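Local coordinates for putative uncharacterized protein (Sulfolobus turreted icosahedral virus, PDB 4IL7), which is a structural protein of the viral capsid, probably a penton component, represented here by part of its C-terminal region with a partial jelly roll fold, at residues Thr115-Gly119 and Ser120-Thr124. The protein carries 1 engineered substitution. Sequence-based numbering, arbitrary orientation.
Sequences TLTIG and STTMT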
loop_
_atom_site.group_PDB
_atom_site.type_symbol
_atom_site.label_atom_id
_atom_site.label_comp_id
_atom_site.label_asym_id
_atom_site.label_seq_id
_atom_site.Cartn_x
_atom_site.Cartn_y
_atom_site.Cartn_z
ATOM N N THR A 115 -3.652 4.542 -4.139
ATOM C CA THR A 115 -3.464 4.879 -5.526
ATOM C C THR A 115 -2.071 4.600 -5.958
ATOM O O THR A 115 -1.103 4.989 -5.251
ATOM C CB THR A 115 -3.768 6.349 -5.781
ATOM O OG1 THR A 115 -5.091 6.642 -5.348
ATOM C CG2 THR A 115 -3.641 6.740 -7.248
ATOM N N LEU A 116 -1.890 3.909 -7.056
ATOM C CA LEU A 116 -0.629 3.565 -7.667
ATOM C C LEU A 116 -0.502 4.144 -9.038
ATOM O O LEU A 116 -1.522 4.204 -9.775
ATOM C CB LEU A 116 -0.456 2.058 -7.805
ATOM C CG LEU A 116 -0.634 1.196 -6.551
ATOM C CD1 LEU A 116 -0.386 -0.271 -6.814
ATOM C CD2 LEU A 116 0.260 1.640 -5.418
ATOM N N THR A 117 0.672 4.507 -9.489
ATOM C CA THR A 117 0.898 4.972 -10.837
ATOM C C THR A 117 2.048 4.235 -11.451
ATOM O O THR A 117 3.071 4.040 -10.800
ATOM C CB THR A 117 1.074 6.483 -10.864
ATOM O OG1 THR A 117 2.362 6.871 -10.326
ATOM C CG2 THR A 117 0.028 7.210 -10.199
ATOM N N ILE A 118 1.934 3.828 -12.707
ATOM C CA ILE A 118 3.019 3.182 -13.418
ATOM C C ILE A 118 2.969 3.782 -14.806
ATOM O O ILE A 118 1.950 3.689 -15.523
ATOM C CB ILE A 118 2.906 1.638 -13.412
ATOM C CG1 ILE A 118 3.998 0.990 -14.252
ATOM C CG2 ILE A 118 1.557 1.095 -13.870
ATOM C CD1 ILE A 118 5.420 1.219 -13.746
ATOM N N GLY A 119 4.013 4.447 -15.241
ATOM C CA GLY A 119 4.023 5.066 -16.548
ATOM C C GLY A 119 2.867 6.048 -16.665
ATOM O O GLY A 119 2.693 6.925 -15.864
ATOM N N SER A 120 2.018 5.828 -17.660
ATOM C CA SER A 120 0.877 6.656 -17.952
ATOM C C SER A 120 -0.445 6.120 -17.372
ATOM O O SER A 120 -1.487 6.670 -17.649
ATOM C CB SER A 120 0.805 6.869 -19.462
ATOM O OG SER A 120 0.815 5.629 -20.156
ATOM N N THR A 121 -0.375 5.113 -16.513
ATOM C CA THR A 121 -1.526 4.508 -15.878
ATOM C C THR A 121 -1.637 4.816 -14.416
ATOM O O THR A 121 -0.644 4.715 -13.678
ATOM C CB THR A 121 -1.402 3.016 -16.035
ATOM O OG1 THR A 121 -1.405 2.705 -17.457
ATOM C CG2 THR A 121 -2.572 2.245 -15.430
ATOM N N THR A 122 -2.821 5.213 -13.975
ATOM C CA THR A 122 -3.152 5.370 -12.577
ATOM C C THR A 122 -4.169 4.312 -12.201
ATOM O O THR A 122 -4.938 3.908 -13.033
ATOM C CB THR A 122 -3.687 6.754 -12.292
ATOM O OG1 THR A 122 -2.739 7.736 -12.640
ATOM C CG2 THR A 122 -4.012 6.902 -10.863
ATOM N N MET A 123 -4.024 3.700 -11.055
ATOM C CA MET A 123 -4.911 2.686 -10.488
ATOM C C MET A 123 -5.305 3.064 -9.095
ATOM O O MET A 123 -4.516 3.553 -8.325
ATOM C CB MET A 123 -4.234 1.319 -10.484
ATOM C CG MET A 123 -3.751 0.942 -11.889
ATOM S SD MET A 123 -2.590 -0.339 -11.940
ATOM C CE MET A 123 -1.069 0.428 -11.362
ATOM N N THR A 124 -6.555 2.798 -8.752
ATOM C CA THR A 124 -7.103 2.993 -7.412
ATOM C C THR A 124 -7.651 1.677 -6.889
ATOM O O THR A 124 -8.431 1.021 -7.586
ATOM C CB THR A 124 -8.147 4.074 -7.359
ATOM O OG1 THR A 124 -7.573 5.302 -7.877
ATOM C CG2 THR A 124 -8.691 4.325 -6.001
#
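Leu116 and Met123 pair through both of their backbone groups: Leu116 N donates to Met123 O and Met123 N to Leu116 O, the latter nearly straight. Two residues on, Ile118 and Thr121 repeat the exchange, with Ile118 N at 2.9 Å from Thr121 O. The return bond, from Thr121 N to Ile118 O, closes a type II' turn and reaches its acceptor 35° out of the carbonyl plane. Gly119 suits the first corner of this tight two-residue hairpin because a type II' turn needs a positive phi there (58°), which glycine adopts readily; Ser120, small and polar, takes the solvent-exposed second corner. Between the bonded pairs, CA-H...O contacts such as Thr117 CA to Thr121 O (3.2 Å) add weaker support.

On the face carrying Leu116, Ile118, Thr121 and Met123, in the conformer described, one of two modelled, the flexible thioether of Met123 bends at chi3 (-75°), bringing its methyl CE back over the partner strand, 3.7 Å from Ile118 CG2 and 4.0 Å from Leu116 CB. Ile118 has CG1 anti to its backbone N, which leaves the CG2 branch for Met123 and for Thr121 CB. The other face is all threonine, beta-branched for an extended backbone and partly polar for an accessible surface. Thr115 CG2 meets Thr122 CG2 methyl to methyl at 3.6 Å, while Thr117 CG2 lies alongside Thr122 OG1 at 3.7 Å.

This is the end of the hairpin formed by strands 110-118 and 121-128, the latter outermost in its four-stranded antiparallel sheet within the chain. Strand 141-147 flanks Thr115 and Thr117 through backbone hydrogen bonds, and buried Leu116 reaches Ile134 and Val136 of the facing sheet.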